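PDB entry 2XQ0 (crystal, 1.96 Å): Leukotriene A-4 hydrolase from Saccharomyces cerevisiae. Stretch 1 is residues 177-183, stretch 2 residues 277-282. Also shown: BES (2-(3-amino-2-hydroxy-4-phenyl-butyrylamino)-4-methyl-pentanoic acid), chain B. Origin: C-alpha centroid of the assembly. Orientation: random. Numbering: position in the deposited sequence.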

# COMPACT_ATOMS: atom_id res chain seq x y z
N VAL A 177 -5.09 -17.67 -14.10
CA VAL A 177 -5.69 -16.51 -13.45
C VAL A 177 -5.62 -16.71 -11.96
O VAL A 177 -5.89 -17.81 -11.46
N VAL A 178 -5.25 -15.66 -11.24
CA VAL A 178 -5.49 -15.64 -9.81
C VAL A 178 -6.45 -14.50 -9.48
O VAL A 178 -6.55 -13.52 -10.23
N PHE A 179 -7.15 -14.65 -8.36
CA PHE A 179 -8.24 -13.77 -7.99
C PHE A 179 -8.24 -13.65 -6.47
O PHE A 179 -7.75 -14.54 -5.79
N SER A 180 -8.80 -12.56 -5.96
CA SER A 180 -8.92 -12.35 -4.53
C SER A 180 -10.06 -13.18 -3.94
O SER A 180 -11.06 -12.63 -3.43
N GLY A 181 -9.92 -14.49 -4.01
CA GLY A 181 -10.88 -15.40 -3.44
C GLY A 181 -10.32 -16.81 -3.48
O GLY A 181 -9.20 -17.02 -3.94
N ILE A 182 -11.10 -17.77 -3.01
CA ILE A 182 -10.65 -19.15 -2.96
C ILE A 182 -11.10 -19.85 -4.23
O ILE A 182 -12.25 -19.79 -4.62
N ARG A 183 -10.14 -20.47 -4.90
CA ARG A 183 -10.42 -21.17 -6.14
C ARG A 183 -11.36 -22.33 -5.90
O ARG A 183 -11.22 -23.06 -4.92
N GLU A 277 -3.10 -5.72 -0.34
CA GLU A 277 -3.70 -6.73 0.53
C GLU A 277 -5.00 -7.34 0.01
O GLU A 277 -5.94 -7.51 0.79
N SER A 278 -5.10 -7.67 -1.27
CA SER A 278 -6.29 -8.35 -1.75
C SER A 278 -6.47 -9.62 -0.97
O SER A 278 -5.54 -10.40 -0.84
N PRO A 279 -7.68 -9.83 -0.43
CA PRO A 279 -7.99 -11.04 0.35
C PRO A 279 -7.72 -12.33 -0.39
O PRO A 279 -8.19 -12.51 -1.51
N ASN A 280 -6.99 -13.23 0.25
CA ASN A 280 -6.60 -14.51 -0.34
C ASN A 280 -5.59 -14.41 -1.48
O ASN A 280 -5.22 -15.43 -2.06
N MET A 281 -5.12 -13.20 -1.79
CA MET A 281 -4.06 -13.09 -2.79
C MET A 281 -3.35 -11.76 -2.67
O MET A 281 -3.63 -10.84 -3.40
N THR A 282 -2.42 -11.67 -1.73
CA THR A 282 -1.58 -10.49 -1.58
C THR A 282 -0.78 -10.28 -2.87
O THR A 282 -0.19 -11.21 -3.39

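No hydrogen bond joins these two stretches, although their backbones come close enough for the CA atoms of Ser180 and Pro279 to lie 5.1 Å apart. At that point the carbonyl oxygens Ser180 O and Pro279 O are 3.5 Å from each other, but both are acceptors and cannot pair; the packing is therefore van der Waals, with 313 Å² buried over both sides. The tightest approach is Ser180 CA to Pro279 O, 3.1 Å, so a carbonyl oxygen rests against an alpha carbon.

Each stretch bends at the contact. In stretch 2 a type II beta turn runs from Ser278 to Met281, closed by the hydrogen bond from Met281 N to Ser278 O (3.0 Å), and Asn280 takes the positive phi (69°) expected at its third position. In stretch 1 the chain leaves a strand at Phe179 and enters another at Ile182; between them Gly181 N makes a weak hydrogen bond to Phe179 O (2.8 Å). Gly181 N also lies 3.6 Å from Pro279 O, without a hydrogen bond between them.

Met281 and Val178 form the apolar end of the contact. Both point toward the opposing stretch, and Val178 CG2 (chi1 m) meets Met281 CG at 4.0 Å. Met281 chi1 is t, while chi2 and chi3 are both p, so the side chain folds back on itself rather than extending. Its CB also packs 3.7 Å from Phe179 O. The Phe179 ring itself (chi1 t, chi2 82°) departs on a CA-to-CB bond directed away, and its side chain comes no nearer than 6.5 Å to stretch 2; here Phe179 contributes backbone instead of ring.

Ser180, with chi1 p, leaves its backbone sideways and sets CB 3.9 Å from Ser278 CB and 4.3 Å from Pro279 CD. Ser278 (chi1 m) points toward stretch 1, yet the two serines meet through carbon, their hydroxyls being hydrogen-bonded elsewhere in the structure. The CA-to-CB bond of Pro279 points sideways, and its ring is C-gamma exo.

Asn280 points toward stretch 1 with chi1 m and chi2 119°. Its CB packs 3.8 Å from Gly181 O, and OD1 lies 4.0 Å from Ile182 CG1; both ends of its amide are satisfied elsewhere. Gly181 has no side chain, and a CB there would point away from stretch 2 and be crowded by Phe179 CD2 at 3.1 Å. The CA-to-CB bond of Ile182 (chi1 m, chi2 t) points sideways, and the residue is exposed.

Val177, Arg183, Glu277 and Thr282 take no part in the packing. Glu277 instead serves the bound BES: with chi1 p and chi2 at -92°, between wells, it brings OE1 to 2.8 Å from the amine N2 of BES, which donates a hydrogen bond to it. The same OE1 lies 2.7 Å from the ligand hydroxyl O2, the closest approach between the two. Stretch 2 thus packs against stretch 1 through its turn and reaches the ligand through the residue just before it.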

# COMPACT_ATOMS: atom_id res chain seq x y z
CB VAL A 177 -7.20 -16.35 -13.81
CG1 VAL A 177 -7.87 -15.24 -12.98
CG2 VAL A 177 -7.39 -16.09 -15.30
CB VAL A 178 -4.20 -15.52 -9.00
CG1 VAL A 178 -3.26 -16.68 -9.33
CG2 VAL A 178 -3.54 -14.18 -9.26
CB PHE A 179 -9.57 -14.36 -8.46
CG PHE A 179 -10.78 -13.57 -8.03
CD1 PHE A 179 -11.19 -12.46 -8.75
CD2 PHE A 179 -11.53 -13.96 -6.92
CE1 PHE A 179 -12.30 -11.70 -8.35
CE2 PHE A 179 -12.64 -13.23 -6.52
CZ PHE A 179 -13.04 -12.11 -7.24
CB SER A 180 -9.19 -10.88 -4.27
OG SER A 180 -10.31 -10.45 -5.02
CB ILE A 182 -11.17 -19.88 -1.71
CG1 ILE A 182 -10.60 -19.20 -0.45
CG2 ILE A 182 -10.77 -21.36 -1.75
CD1 ILE A 182 -11.02 -19.80 0.86
CB ARG A 183 -9.10 -21.67 -6.72
CG ARG A 183 -9.24 -22.42 -8.01
CD ARG A 183 -9.33 -21.49 -9.19
NE ARG A 183 -9.40 -22.28 -10.41
CZ ARG A 183 -8.34 -22.79 -11.02
NH1 ARG A 183 -7.13 -22.55 -10.55
NH2 ARG A 183 -8.49 -23.51 -12.12
CB GLU A 277 -3.97 -6.07 1.89
CG GLU A 277 -5.11 -4.99 1.88
CD GLU A 277 -4.63 -3.54 1.62
OE1 GLU A 277 -3.53 -3.34 1.07
OE2 GLU A 277 -5.38 -2.60 1.98
CB SER A 278 -6.18 -8.71 -3.23
OG SER A 278 -6.24 -7.54 -4.01
CB PRO A 279 -9.49 -10.92 0.63
CG PRO A 279 -9.77 -9.48 0.54
CD PRO A 279 -8.83 -8.91 -0.49
CB ASN A 280 -7.82 -15.33 -0.78
CG ASN A 280 -8.71 -15.74 0.38
OD1 ASN A 280 -9.89 -15.38 0.45
ND2 ASN A 280 -8.16 -16.50 1.30
CB MET A 281 -4.60 -13.26 -4.22
CG MET A 281 -3.53 -13.47 -5.31
SD MET A 281 -2.39 -14.86 -5.05
CE MET A 281 -3.57 -16.23 -5.08
CB THR A 282 -0.63 -10.69 -0.37
OG1 THR A 282 -1.38 -10.52 0.83
CG2 THR A 282 0.52 -9.67 -0.40
N2 BES B . -2.81 -1.11 -0.40
C1 BES B . -1.70 -0.37 0.18
C6 BES B . -1.02 0.48 -0.89
C7 BES B . -1.99 1.52 -1.42
C8 BES B . -2.74 2.28 -0.53
C12 BES B . -2.13 1.71 -2.79
C9 BES B . -3.63 3.23 -1.01
C11 BES B . -3.03 2.67 -3.27
C10 BES B . -3.78 3.43 -2.38
C2 BES B . -0.68 -1.31 0.83
O2 BES B . -1.22 -2.18 1.84
C3 BES B . 0.38 -0.46 1.42
O3 BES B . 0.18 0.21 2.44
N1 BES B . 1.49 -0.53 0.70
C4 BES B . 2.76 0.14 0.92
C13 BES B . 3.59 -0.91 1.64
C14 BES B . 4.20 -0.41 2.94
C15 BES B . 4.55 -1.58 3.84
C16 BES B . 3.28 0.58 3.65
C5 BES B . 3.35 0.40 -0.43
O1 BES B . 4.15 1.35 -0.58
O4 BES B . 3.01 -0.35 -1.38